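Local structure of 2-keto-3-deoxygluconate kinase (Thermotoga maritima, 2AFB) at residues 58-63 / 84-89; 14-19 / 140-145; 54-59 / 328-333; 41-46 / 74-79; 131-136 / 167-172. The protein probably transfers the terminal phosphate of ATP to 2-keto-3-deoxygluconate, as a sugar kinase of the pfkB family. All coordinates share one frame; numbering follows the deposited sequence.

Contact 1. Residues 58-63 / 84-89. With NI (nickel (II) ion), chain E.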
# COMPACT_ATOMS: atom_id res chain seq x y z
N GLY A 58 -28.17 13.80 -8.60
CA GLY A 58 -28.68 15.07 -8.03
C GLY A 58 -30.14 15.02 -7.59
O GLY A 58 -30.76 16.06 -7.47
N LEU A 59 -30.68 13.81 -7.36
CA LEU A 59 -32.04 13.62 -6.80
C LEU A 59 -31.95 13.34 -5.30
O LEU A 59 -30.88 13.26 -4.75
CB LEU A 59 -32.76 12.45 -7.48
CG LEU A 59 -32.85 12.44 -9.01
CD1 LEU A 59 -33.85 11.40 -9.45
CD2 LEU A 59 -33.23 13.77 -9.56
N ASP A 60 -33.09 13.24 -4.63
CA ASP A 60 -33.13 12.98 -3.19
C ASP A 60 -33.38 11.50 -2.99
O ASP A 60 -34.50 11.05 -2.91
CB ASP A 60 -34.20 13.79 -2.50
CG ASP A 60 -33.90 15.27 -2.50
OD1 ASP A 60 -32.72 15.67 -2.66
OD2 ASP A 60 -34.86 16.01 -2.34
N ALA A 61 -32.30 10.77 -2.94
CA ALA A 61 -32.33 9.33 -2.86
C ALA A 61 -32.23 8.91 -1.41
O ALA A 61 -31.32 9.32 -0.71
CB ALA A 61 -31.19 8.76 -3.66
N TYR A 62 -33.19 8.11 -0.97
CA TYR A 62 -33.11 7.54 0.39
C TYR A 62 -32.97 6.05 0.23
O TYR A 62 -33.66 5.43 -0.58
CB TYR A 62 -34.37 7.80 1.20
CG TYR A 62 -34.67 9.24 1.45
CD1 TYR A 62 -35.14 10.06 0.44
CD2 TYR A 62 -34.52 9.79 2.73
CE1 TYR A 62 -35.43 11.41 0.69
CE2 TYR A 62 -34.82 11.13 2.98
CZ TYR A 62 -35.27 11.92 1.95
OH TYR A 62 -35.57 13.25 2.20
N PHE A 63 -32.08 5.46 1.02
CA PHE A 63 -31.95 4.02 1.04
C PHE A 63 -32.51 3.52 2.36
O PHE A 63 -32.13 4.00 3.43
CB PHE A 63 -30.49 3.61 0.91
CG PHE A 63 -30.26 2.13 0.97
CD1 PHE A 63 -30.85 1.31 0.05
CD2 PHE A 63 -29.38 1.57 1.91
CE1 PHE A 63 -30.65 -0.04 0.07
CE2 PHE A 63 -29.16 0.23 1.92
CZ PHE A 63 -29.79 -0.60 0.98
N GLY A 84 -24.03 10.98 -1.25
CA GLY A 84 -25.21 11.86 -1.31
C GLY A 84 -26.50 11.17 -0.95
O GLY A 84 -27.55 11.80 -1.00
N VAL A 85 -26.45 9.87 -0.59
CA VAL A 85 -27.65 9.13 -0.27
C VAL A 85 -28.08 9.55 1.13
O VAL A 85 -27.25 9.69 2.00
CB VAL A 85 -27.44 7.61 -0.33
CG1 VAL A 85 -28.68 6.86 0.14
CG2 VAL A 85 -27.08 7.21 -1.69
N LYS A 86 -29.37 9.80 1.31
CA LYS A 86 -29.92 10.16 2.63
C LYS A 86 -30.23 8.90 3.46
O LYS A 86 -30.77 7.94 2.94
CB LYS A 86 -31.15 11.06 2.46
CG LYS A 86 -30.95 12.14 1.39
CD LYS A 86 -31.80 13.35 1.61
CE LYS A 86 -31.56 14.42 0.54
NZ LYS A 86 -30.18 14.92 0.58
N THR A 87 -29.85 8.91 4.73
CA THR A 87 -29.83 7.69 5.56
C THR A 87 -30.88 7.75 6.65
O THR A 87 -30.87 6.96 7.59
CB THR A 87 -28.44 7.46 6.18
OG1 THR A 87 -27.96 8.68 6.73
CG2 THR A 87 -27.43 6.98 5.13
N ASP A 88 -31.82 8.67 6.48
CA ASP A 88 -32.84 8.95 7.48
C ASP A 88 -33.63 7.73 7.85
O ASP A 88 -34.07 7.63 8.96
CB ASP A 88 -33.86 9.99 6.97
CG ASP A 88 -33.20 11.31 6.58
OD1 ASP A 88 -32.07 11.32 6.03
OD2 ASP A 88 -33.83 12.35 6.82
N TYR A 89 -33.89 6.84 6.90
CA TYR A 89 -34.77 5.70 7.14
C TYR A 89 -34.00 4.39 7.38
O TYR A 89 -34.55 3.29 7.27
CB TYR A 89 -35.75 5.54 6.00
CG TYR A 89 -36.52 6.80 5.65
CD1 TYR A 89 -37.24 7.52 6.60
CD2 TYR A 89 -36.57 7.24 4.32
CE1 TYR A 89 -37.97 8.67 6.24
CE2 TYR A 89 -37.25 8.37 3.96
CZ TYR A 89 -37.96 9.09 4.92
OH TYR A 89 -38.65 10.20 4.51
NI NI E . -34.50 17.82 -1.28
O HOH W 1 -29.87 12.11 -2.34
O HOH W 2 -32.80 6.43 4.25
O HOH W 3 -36.77 18.25 -0.27
O HOH W 4 -32.57 17.81 0.20
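Tyr62 and Lys86 form a single beta bridge, their CA atoms 4.7 Å apart: Lys86 N donates to Ala61 O at 2.8 Å, and Lys86 O receives a weaker bond from Phe63 N. One water links Leu59 O, Ala61 N and Gly84 O, another Phe63 O, Lys86 O and Tyr89 N. This isolated bridge ties strand 60-67 of the large alpha/beta sheet to the loop between helix 71-82 and strand 90-92. Tyr62 CG lies anti to its carbonyl carbon (chi1 -62°), and beyond it Lys86 CB sits 3.6 Å above the ring plane, toward the rim, in a CH-pi contact. Over the opposite face comes Tyr89, its ring tilted by 30° and slid into slight overlap; its CE2 touches Tyr62 CD2 at 3.3 Å. Lys86 CE comes near Asp60, but NZ stays 4.2 Å from Asp60 OD1. That oxygen bonds to His10, while Asp60 OD2 binds a nickel ion at 2.1 Å with His12 and two waters; both histidines belong to the N-terminal tag, so the site probably reflects the tag, not the enzyme's chemistry. Strand 60-67 is bonded to strand 14-18, from which Lys14 reaches Tyr89 OH; Ala61 and Val85 lean on helix 46-56.

Contact 2. Residues 14-19 / 140-145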
# COMPACT_ATOMS: atom_id res chain seq x y z
N LYS A 14 -38.02 12.93 -4.54
CA LYS A 14 -37.72 11.93 -3.51
C LYS A 14 -37.84 10.57 -4.14
O LYS A 14 -38.85 10.25 -4.78
CB LYS A 14 -38.66 12.08 -2.30
CG LYS A 14 -38.60 10.94 -1.30
CD LYS A 14 -39.33 11.36 -0.02
CE LYS A 14 -39.36 10.28 1.02
NZ LYS A 14 -40.21 10.62 2.18
N VAL A 15 -36.75 9.82 -4.05
CA VAL A 15 -36.73 8.45 -4.53
C VAL A 15 -36.27 7.56 -3.40
O VAL A 15 -35.33 7.90 -2.71
CB VAL A 15 -35.81 8.31 -5.74
CG1 VAL A 15 -35.66 6.83 -6.15
CG2 VAL A 15 -36.37 9.12 -6.90
N VAL A 16 -36.91 6.40 -3.27
CA VAL A 16 -36.65 5.44 -2.21
C VAL A 16 -36.31 4.03 -2.77
O VAL A 16 -36.95 3.54 -3.71
CB VAL A 16 -37.88 5.36 -1.28
CG1 VAL A 16 -37.67 4.38 -0.14
CG2 VAL A 16 -38.22 6.71 -0.72
N THR A 17 -35.29 3.41 -2.20
CA THR A 17 -34.93 2.03 -2.50
C THR A 17 -34.75 1.28 -1.19
O THR A 17 -34.54 1.88 -0.12
CB THR A 17 -33.65 1.91 -3.38
OG1 THR A 17 -32.48 1.92 -2.54
CG2 THR A 17 -33.55 2.99 -4.37
N PHE A 18 -34.86 -0.04 -1.29
CA PHE A 18 -34.89 -0.90 -0.12
C PHE A 18 -34.16 -2.16 -0.41
O PHE A 18 -34.41 -2.81 -1.40
CB PHE A 18 -36.31 -1.30 0.19
CG PHE A 18 -36.45 -2.33 1.30
CD1 PHE A 18 -36.13 -2.01 2.59
CD2 PHE A 18 -36.97 -3.60 1.04
CE1 PHE A 18 -36.27 -2.93 3.62
CE2 PHE A 18 -37.13 -4.54 2.08
CZ PHE A 18 -36.78 -4.20 3.36
N GLY A 19 -33.31 -2.53 0.52
CA GLY A 19 -32.68 -3.83 0.47
C GLY A 19 -31.53 -3.91 1.44
O GLY A 19 -31.57 -3.29 2.49
N ARG A 140 -41.55 10.08 -5.34
CA ARG A 140 -41.94 10.00 -6.75
C ARG A 140 -41.67 8.59 -7.27
O ARG A 140 -42.18 8.20 -8.32
CB ARG A 140 -41.15 10.99 -7.60
CG ARG A 140 -40.93 12.36 -6.97
CD ARG A 140 -41.91 13.39 -7.43
NE ARG A 140 -41.47 14.13 -8.62
CZ ARG A 140 -41.21 15.44 -8.70
NH1 ARG A 140 -41.28 16.27 -7.65
NH2 ARG A 140 -40.87 15.95 -9.88
N TRP A 141 -40.88 7.82 -6.51
CA TRP A 141 -40.38 6.53 -6.99
C TRP A 141 -39.93 5.63 -5.86
O TRP A 141 -39.39 6.11 -4.89
CB TRP A 141 -39.19 6.71 -7.94
CG TRP A 141 -39.01 5.60 -8.91
CD1 TRP A 141 -38.49 4.36 -8.64
CD2 TRP A 141 -39.33 5.60 -10.31
NE1 TRP A 141 -38.46 3.61 -9.78
CE2 TRP A 141 -38.94 4.35 -10.83
CE3 TRP A 141 -39.81 6.57 -11.19
CZ2 TRP A 141 -39.07 4.03 -12.18
CZ3 TRP A 141 -39.98 6.23 -12.55
CH2 TRP A 141 -39.62 4.97 -13.02
N PHE A 142 -40.22 4.33 -6.04
CA PHE A 142 -39.80 3.23 -5.18
C PHE A 142 -39.24 2.06 -6.00
O PHE A 142 -39.85 1.57 -6.96
CB PHE A 142 -40.94 2.73 -4.32
CG PHE A 142 -40.56 1.63 -3.41
CD1 PHE A 142 -39.72 1.86 -2.36
CD2 PHE A 142 -40.98 0.33 -3.65
CE1 PHE A 142 -39.36 0.83 -1.52
CE2 PHE A 142 -40.59 -0.72 -2.80
CZ PHE A 142 -39.82 -0.46 -1.74
N HIS A 143 -38.06 1.65 -5.61
CA HIS A 143 -37.30 0.59 -6.28
C HIS A 143 -36.91 -0.55 -5.33
O HIS A 143 -36.44 -0.29 -4.23
CB HIS A 143 -36.04 1.17 -6.95
CG HIS A 143 -35.25 0.12 -7.65
ND1 HIS A 143 -35.66 -0.44 -8.84
CD2 HIS A 143 -34.13 -0.54 -7.28
CE1 HIS A 143 -34.79 -1.36 -9.20
NE2 HIS A 143 -33.87 -1.47 -8.25
N PHE A 144 -37.09 -1.81 -5.78
CA PHE A 144 -36.63 -3.01 -5.05
C PHE A 144 -36.11 -4.01 -6.05
O PHE A 144 -36.32 -3.83 -7.26
CB PHE A 144 -37.73 -3.67 -4.15
CG PHE A 144 -38.88 -4.32 -4.91
CD1 PHE A 144 -39.88 -3.55 -5.50
CD2 PHE A 144 -38.98 -5.71 -4.99
CE1 PHE A 144 -40.93 -4.16 -6.18
CE2 PHE A 144 -39.99 -6.31 -5.66
CZ PHE A 144 -40.97 -5.54 -6.27
N SER A 145 -35.36 -5.02 -5.55
CA SER A 145 -34.93 -6.12 -6.40
C SER A 145 -35.28 -7.49 -5.83
O SER A 145 -35.50 -7.64 -4.62
CB SER A 145 -33.45 -6.03 -6.67
OG SER A 145 -32.75 -6.87 -5.79
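Val16 O is gripped twice by the partner strand: His143 N donates to it at 2.9 Å, nearly along the C=O axis, and Phe142 CA adds a CA-H...O contact at 3.2 Å. The bond from Val16 N to Trp141 O, 3.0 Å long, lets Val16 straddle Phe142 in the manner of parallel strands, and the two segments run only 18° apart. Arg140 N donates to Lys14 O at one end; at the other, Phe18 N to His143 O is weak and bent. Side chains then alternate between two faces. On one, the Phe142 ring meets Val16 with its edge, CG1 lying in the ring plane 3.9 Å from CD1, while CZ reaches Phe18 CB. Phe142 CG lies anti to the backbone N (chi1 -179°), beside the carbonyl carbon. On the other face Val15 and Trp141 lie side by side, and Thr17 CG2 comes within 4.0 Å of His143 CB. The polar ends there turn to outside partners: Trp141 NE1 and His143 ND1 both bond to Ser174 OG, and Thr17 OG1 to Glu47 O. Two central strands of the Rossmann-like ribokinase sheet are thus joined through their backbones, with aliphatic and aromatic groups filling both faces, and the buried polar groups named here are paired with strand 172-176 or helix 46-56.

Contact 3. Residues 54-59 / 328-333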
# COMPACT_ATOMS: atom_id res chain seq x y z
N LEU A 54 -28.77 7.45 -8.28
CA LEU A 54 -29.73 8.57 -8.23
C LEU A 54 -29.20 9.77 -7.40
O LEU A 54 -29.42 10.88 -7.78
CB LEU A 54 -31.11 8.08 -7.73
CG LEU A 54 -31.67 7.06 -8.73
CD1 LEU A 54 -32.75 6.24 -8.06
CD2 LEU A 54 -32.13 7.69 -10.01
N ALA A 55 -28.51 9.53 -6.29
CA ALA A 55 -27.88 10.64 -5.57
C ALA A 55 -26.79 11.32 -6.42
O ALA A 55 -26.72 12.54 -6.45
CB ALA A 55 -27.34 10.18 -4.22
N GLN A 56 -25.99 10.54 -7.12
CA GLN A 56 -24.94 11.07 -7.98
C GLN A 56 -25.54 11.94 -9.12
O GLN A 56 -24.95 12.88 -9.56
CB GLN A 56 -24.09 9.90 -8.53
CG GLN A 56 -23.06 9.30 -7.49
CD GLN A 56 -21.90 10.29 -7.23
OE1 GLN A 56 -21.10 10.60 -8.13
NE2 GLN A 56 -21.82 10.80 -6.00
N MSE A 57 -26.74 11.61 -9.58
CA MSE A 57 -27.43 12.45 -10.53
C MSE A 57 -28.09 13.68 -9.92
O MSE A 57 -28.64 14.50 -10.66
CB MSE A 57 -28.58 11.69 -11.20
CG MSE A 57 -28.23 10.44 -11.95
SE MSE A 57 -26.89 10.71 -13.33
CE MSE A 57 -25.10 10.17 -12.36
N GLY A 58 -28.17 13.80 -8.60
CA GLY A 58 -28.68 15.07 -8.03
C GLY A 58 -30.14 15.02 -7.59
O GLY A 58 -30.76 16.06 -7.47
N LEU A 59 -30.68 13.81 -7.36
CA LEU A 59 -32.04 13.62 -6.80
C LEU A 59 -31.95 13.34 -5.30
O LEU A 59 -30.88 13.26 -4.75
CB LEU A 59 -32.76 12.45 -7.48
CG LEU A 59 -32.85 12.44 -9.01
CD1 LEU A 59 -33.85 11.40 -9.45
CD2 LEU A 59 -33.23 13.77 -9.56
N ASP A 328 -18.77 -0.59 -5.93
CA ASP A 328 -20.13 -0.97 -6.28
C ASP A 328 -20.95 0.25 -6.78
O ASP A 328 -21.94 0.11 -7.50
CB ASP A 328 -20.86 -1.61 -5.05
CG ASP A 328 -20.32 -2.98 -4.64
OD1 ASP A 328 -19.22 -3.34 -5.02
OD2 ASP A 328 -21.02 -3.71 -3.89
N PHE A 329 -20.55 1.45 -6.37
CA PHE A 329 -21.30 2.65 -6.66
C PHE A 329 -20.64 3.36 -7.87
O PHE A 329 -19.43 3.33 -8.02
CB PHE A 329 -21.19 3.60 -5.44
CG PHE A 329 -22.00 3.20 -4.22
CD1 PHE A 329 -22.73 2.01 -4.13
CD2 PHE A 329 -21.98 4.03 -3.10
CE1 PHE A 329 -23.44 1.69 -2.98
CE2 PHE A 329 -22.71 3.71 -1.96
CZ PHE A 329 -23.46 2.56 -1.91
N VAL A 330 -21.43 4.02 -8.70
CA VAL A 330 -20.88 4.90 -9.72
C VAL A 330 -20.33 6.16 -9.06
O VAL A 330 -20.81 6.61 -8.00
CB VAL A 330 -21.93 5.37 -10.79
CG1 VAL A 330 -22.53 4.20 -11.52
CG2 VAL A 330 -23.04 6.27 -10.17
N VAL A 331 -19.29 6.71 -9.67
CA VAL A 331 -18.86 8.08 -9.45
C VAL A 331 -18.97 8.68 -10.85
O VAL A 331 -18.11 8.41 -11.68
CB VAL A 331 -17.38 8.14 -8.96
CG1 VAL A 331 -16.87 9.53 -8.84
CG2 VAL A 331 -17.22 7.40 -7.64
N LEU A 332 -20.07 9.38 -11.13
CA LEU A 332 -20.36 9.87 -12.46
C LEU A 332 -21.15 11.15 -12.36
O LEU A 332 -21.91 11.34 -11.39
CB LEU A 332 -21.20 8.83 -13.22
CG LEU A 332 -20.44 7.66 -13.85
CD1 LEU A 332 -21.43 6.76 -14.61
CD2 LEU A 332 -19.33 8.13 -14.74
N SER A 333 -20.92 12.05 -13.32
CA SER A 333 -21.77 13.21 -13.58
C SER A 333 -22.66 12.98 -14.79
O SER A 333 -22.36 12.16 -15.64
CB SER A 333 -20.90 14.45 -13.86
OG SER A 333 -20.25 14.32 -15.09
O HOH W 5 -22.31 13.46 -9.91
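Polar contacts centre on Gln56, in the last turn of helix 46-56. Its OE1 takes a weak bond from Leu332 N at 3.4 Å, and NE2 gives a weak bond to Phe83 O, so each end of the amide has one weak partner. A water donates both to Gln56 O, at 2.7 Å, and to Leu332 O, at 2.6 Å, tying the two backbones where no direct bond joins them. Gly58 closes the helix in a Schellman motif, with Leu59 N bonded to Leu54 O and Gly58 N to Ala55 O; in the other segment Ser333 is the N-cap of helix 334-341, its OG bonded to Glu336 N. Van der Waals contacts follow. The bend of the Gln56 chain at chi2 (-71°) swings CD round, while CG lies 3.5 Å from Val330 O and makes an apolar contact with Val330 CG2 at 4.0 Å. An alanine in place of Gln56 would probably leave Leu332 N without its side-chain acceptor and open a gap beside Val330. Selenomethionine Met57 bends so that CE sits 3.5 Å from Leu332 O and, in apolar contact, 4.2 Å from Leu332 CB, and it also packs on Ile334 and Ile337. From a second subunit, Arg32 donates to Val331 O.

Contact 4. Residues 41-46 / 74-79. With NI (nickel (II) ion), chain C.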
# COMPACT_ATOMS: atom_id res chain seq x y z
N VAL A 41 -11.72 -2.44 0.99
CA VAL A 41 -12.97 -2.29 1.70
C VAL A 41 -13.86 -1.32 0.94
O VAL A 41 -13.41 -0.30 0.50
CB VAL A 41 -12.77 -1.69 3.11
CG1 VAL A 41 -14.08 -1.22 3.72
CG2 VAL A 41 -12.13 -2.73 4.03
N THR A 42 -15.10 -1.72 0.76
CA THR A 42 -16.16 -0.84 0.31
C THR A 42 -17.50 -1.38 0.77
O THR A 42 -17.58 -2.42 1.45
CB THR A 42 -16.13 -0.55 -1.22
OG1 THR A 42 -16.94 0.61 -1.49
CG2 THR A 42 -16.61 -1.76 -2.06
N TYR A 43 -18.58 -0.67 0.47
CA TYR A 43 -19.89 -1.09 0.93
C TYR A 43 -20.82 -1.06 -0.27
O TYR A 43 -20.81 -0.10 -1.02
CB TYR A 43 -20.38 -0.19 2.10
CG TYR A 43 -19.48 -0.31 3.31
CD1 TYR A 43 -18.36 0.48 3.45
CD2 TYR A 43 -19.75 -1.24 4.32
CE1 TYR A 43 -17.50 0.31 4.52
CE2 TYR A 43 -18.93 -1.40 5.39
CZ TYR A 43 -17.79 -0.64 5.48
OH TYR A 43 -16.97 -0.81 6.57
N GLY A 44 -21.61 -2.10 -0.47
CA GLY A 44 -22.63 -2.03 -1.52
C GLY A 44 -23.70 -3.07 -1.49
O GLY A 44 -23.72 -3.91 -0.61
N GLY A 45 -24.55 -3.06 -2.51
CA GLY A 45 -25.73 -3.96 -2.58
C GLY A 45 -26.63 -3.41 -3.67
O GLY A 45 -26.64 -2.21 -3.89
N ALA A 46 -27.40 -4.27 -4.33
CA ALA A 46 -28.16 -3.92 -5.56
C ALA A 46 -28.96 -2.61 -5.44
O ALA A 46 -28.72 -1.63 -6.18
CB ALA A 46 -29.11 -5.08 -5.93
N ASP A 74 -21.94 1.79 11.02
CA ASP A 74 -21.63 3.25 10.93
C ASP A 74 -20.89 3.59 9.57
O ASP A 74 -21.18 4.58 8.88
CB ASP A 74 -20.70 3.65 12.07
CG ASP A 74 -21.36 3.58 13.47
OD1 ASP A 74 -22.60 3.43 13.60
OD2 ASP A 74 -20.59 3.72 14.47
N ALA A 75 -19.92 2.76 9.20
CA ALA A 75 -19.12 2.98 7.99
C ALA A 75 -20.00 2.87 6.74
O ALA A 75 -19.89 3.65 5.83
CB ALA A 75 -18.01 1.96 7.95
N ALA A 76 -20.86 1.86 6.69
CA ALA A 76 -21.77 1.66 5.55
C ALA A 76 -22.68 2.86 5.35
O ALA A 76 -22.86 3.36 4.22
CB ALA A 76 -22.60 0.40 5.76
N ALA A 77 -23.21 3.36 6.47
CA ALA A 77 -24.05 4.55 6.48
C ALA A 77 -23.26 5.79 6.05
O ALA A 77 -23.76 6.66 5.33
CB ALA A 77 -24.60 4.75 7.87
N GLY A 78 -22.03 5.89 6.50
CA GLY A 78 -21.24 7.04 6.15
C GLY A 78 -20.81 6.97 4.68
O GLY A 78 -20.74 7.99 4.05
N HIS A 79 -20.63 5.77 4.15
CA HIS A 79 -20.33 5.58 2.72
C HIS A 79 -21.48 6.00 1.84
O HIS A 79 -21.29 6.69 0.82
CB HIS A 79 -19.96 4.12 2.49
CG HIS A 79 -19.63 3.75 1.08
ND1 HIS A 79 -18.46 4.12 0.45
CD2 HIS A 79 -20.28 2.97 0.19
CE1 HIS A 79 -18.41 3.62 -0.77
NE2 HIS A 79 -19.51 2.91 -0.95
NI NI C . -16.59 4.68 1.28
O HOH W 6 -19.12 0.93 -3.31
O HOH W 7 -16.80 6.29 2.83
O HOH W 8 -15.66 2.77 2.24
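His79 holds a nickel ion through ND1, at 2.1 Å, while its CE1, NE2 and CD2 atoms lie against Thr42 and Tyr43 of the neighbouring strand. NE2 donates to a water, 3.1 Å away, that is also bonded to Thr42 OG1, a water bridge between strand and helix. Thr42 OG1 itself comes within 3.4 Å of His79 CE1. Two further waters complete the nickel ligands modelled. The backbone N of Tyr43 lies over one face of the imidazole, toward its rim, and Phe329 also stacks on this ring. Tyr43 carries the rest of the contact. Tyr43 CG is anti to its carbonyl carbon (chi1 -63°); the ring beyond it lies against helix 71-82, one face turned to the backbone between Ala75 and Ala76; Ala76 N sits 3.9 Å above the ring centre. Ala76 CB touches Tyr43 CD2 at 3.6 Å, and Ala75 CB meets Tyr43 OH at 3.3 Å. An alanine in place of Tyr43 would probably open a gap over Ala75 and Ala76, whose short side chains could not fill it. Strand 38-44 is outermost in its sheet within this chain, and Val41 makes backbone hydrogen bonds to a third subunit; such a small second sheet is consistent with the lid of ribokinase-family enzymes, with the paired glycines Gly44 and Gly45 at the hinge to the main domain.

Contact 5. Residues 131-136 / 167-172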
# COMPACT_ATOMS: atom_id res chain seq x y z
N ASP A 131 -41.59 2.35 8.84
CA ASP A 131 -42.81 3.13 8.81
C ASP A 131 -43.00 3.59 7.39
O ASP A 131 -42.46 4.62 6.99
CB ASP A 131 -42.68 4.34 9.75
CG ASP A 131 -43.98 5.08 9.93
OD1 ASP A 131 -44.94 4.83 9.16
OD2 ASP A 131 -44.05 5.92 10.86
N TRP A 132 -43.74 2.80 6.62
CA TRP A 132 -43.78 2.97 5.18
C TRP A 132 -44.54 4.20 4.79
O TRP A 132 -44.21 4.84 3.80
CB TRP A 132 -44.32 1.72 4.48
CG TRP A 132 -43.31 0.60 4.54
CD1 TRP A 132 -43.41 -0.55 5.27
CD2 TRP A 132 -42.04 0.56 3.89
NE1 TRP A 132 -42.27 -1.31 5.09
CE2 TRP A 132 -41.42 -0.64 4.26
CE3 TRP A 132 -41.37 1.42 3.01
CZ2 TRP A 132 -40.18 -1.02 3.76
CZ3 TRP A 132 -40.13 1.06 2.54
CH2 TRP A 132 -39.55 -0.16 2.90
N GLU A 133 -45.53 4.56 5.60
CA GLU A 133 -46.26 5.79 5.43
C GLU A 133 -45.38 7.01 5.56
O GLU A 133 -45.64 8.00 4.91
CB GLU A 133 -47.40 5.90 6.48
CG GLU A 133 -48.52 4.89 6.29
CD GLU A 133 -49.39 5.19 5.05
OE1 GLU A 133 -49.26 6.30 4.49
OE2 GLU A 133 -50.19 4.31 4.65
N LYS A 134 -44.38 6.98 6.45
CA LYS A 134 -43.44 8.11 6.64
C LYS A 134 -42.38 8.11 5.52
O LYS A 134 -42.14 9.11 4.84
CB LYS A 134 -42.80 8.00 8.05
CG LYS A 134 -41.77 9.06 8.43
N ILE A 135 -41.79 6.94 5.32
CA ILE A 135 -40.79 6.71 4.30
C ILE A 135 -41.26 7.19 2.91
O ILE A 135 -40.53 7.92 2.22
CB ILE A 135 -40.39 5.20 4.23
CG1 ILE A 135 -39.60 4.79 5.47
CG2 ILE A 135 -39.56 4.87 2.96
CD1 ILE A 135 -39.55 3.25 5.68
N LEU A 136 -42.45 6.77 2.49
CA LEU A 136 -42.88 7.02 1.10
C LEU A 136 -43.68 8.31 0.94
O LEU A 136 -44.04 8.67 -0.18
CB LEU A 136 -43.63 5.81 0.54
CG LEU A 136 -42.81 4.55 0.38
CD1 LEU A 136 -43.70 3.31 0.22
CD2 LEU A 136 -41.87 4.64 -0.78
N ASN A 167 -48.66 1.90 -3.58
CA ASN A 167 -49.85 1.85 -4.41
C ASN A 167 -50.91 2.79 -3.90
O ASN A 167 -51.57 3.44 -4.68
CB ASN A 167 -50.40 0.43 -4.45
CG ASN A 167 -51.65 0.30 -5.28
OD1 ASN A 167 -51.64 0.58 -6.48
ND2 ASN A 167 -52.72 -0.17 -4.67
N GLU A 168 -51.08 2.84 -2.58
CA GLU A 168 -52.01 3.81 -1.97
C GLU A 168 -51.62 5.24 -2.35
O GLU A 168 -52.48 6.05 -2.64
CB GLU A 168 -52.01 3.66 -0.43
CG GLU A 168 -52.59 4.84 0.38
CD GLU A 168 -52.05 4.88 1.83
OE1 GLU A 168 -51.65 3.81 2.38
OE2 GLU A 168 -52.01 6.00 2.40
N LYS A 169 -50.32 5.54 -2.37
CA LYS A 169 -49.83 6.92 -2.57
C LYS A 169 -49.59 7.28 -4.04
O LYS A 169 -49.26 8.42 -4.37
CB LYS A 169 -48.56 7.16 -1.76
CG LYS A 169 -48.81 7.29 -0.28
CD LYS A 169 -47.56 7.58 0.45
CE LYS A 169 -47.77 7.64 1.95
NZ LYS A 169 -48.52 8.87 2.33
N GLY A 170 -49.77 6.31 -4.92
CA GLY A 170 -49.57 6.52 -6.37
C GLY A 170 -48.09 6.64 -6.74
O GLY A 170 -47.75 7.26 -7.72
N VAL A 171 -47.23 6.03 -5.95
CA VAL A 171 -45.80 6.08 -6.18
C VAL A 171 -45.43 5.08 -7.30
O VAL A 171 -45.89 3.94 -7.27
CB VAL A 171 -45.07 5.73 -4.87
CG1 VAL A 171 -43.53 5.68 -5.06
CG2 VAL A 171 -45.45 6.72 -3.79
N THR A 172 -44.60 5.51 -8.26
CA THR A 172 -44.08 4.64 -9.30
C THR A 172 -43.14 3.64 -8.69
O THR A 172 -42.29 4.01 -7.86
CB THR A 172 -43.36 5.39 -10.43
OG1 THR A 172 -44.26 6.34 -11.02
CG2 THR A 172 -42.95 4.39 -11.50
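Leu136 and Lys169 have the nearest CA atoms, 7.9 Å apart, where the short helix 132-135 meets the end of helix 155-169; that end is shaped by Gly170, with positive phi in a Schellman motif. Side chains bridge the distance. The bend of Glu133 at chi2 (-71°) sets CD, and OE1 forms a salt bridge with Lys169 NZ at 3.4 Å, with Lys169 CE closer still at 3.2 Å. The second oxygen, OE2, comes 2.7 Å from Glu168 OE1. The two acid chains cross at about a right angle, and with like charges so near one of the pair probably carries a proton; Lys169 would help to offset the remaining charge. Lys169 runs extended past Leu136 before bending at its tip, its CD 3.7 Å from Leu136 O and 4.3 Å from Leu136 CB. Its ammonium also has a long, weak ion pair with Asp137. Val171 CG2 lies near Leu136 O. Leu136 and Val171 both pack on Phe142 of strand 139-145, Trp132 packs on Ile158, Ala162 and Val165 of helix 155-169, and Thr172 begins strand 172-176 and is backbone-bonded to Phe142.

In the fold
From the N terminus, strand 14-18 opens the long loop that contact 2 closes at 140-145. Within that loop contact 4 runs from 41-46 to 74-79 and contact 1 from 58-63 to 84-89; these two cross, tying the small sheet to helix 71-82 and the loop after that helix to strand 60-67. Contact 3 starts at 54-59, sharing Gly58 and Leu59 with contact 1, and closes only at 328-333, crossing contacts 2 and 4 and bringing the C-terminal region against helix 46-56. Contact 5, from 131-136 to 167-172, crosses contact 2 and lies wholly within the span of contact 3. Contacts 1 and 2 meet through neighbouring strands of the large sheet, whereas contacts 4 and 5 stand about 25 Å apart between centres.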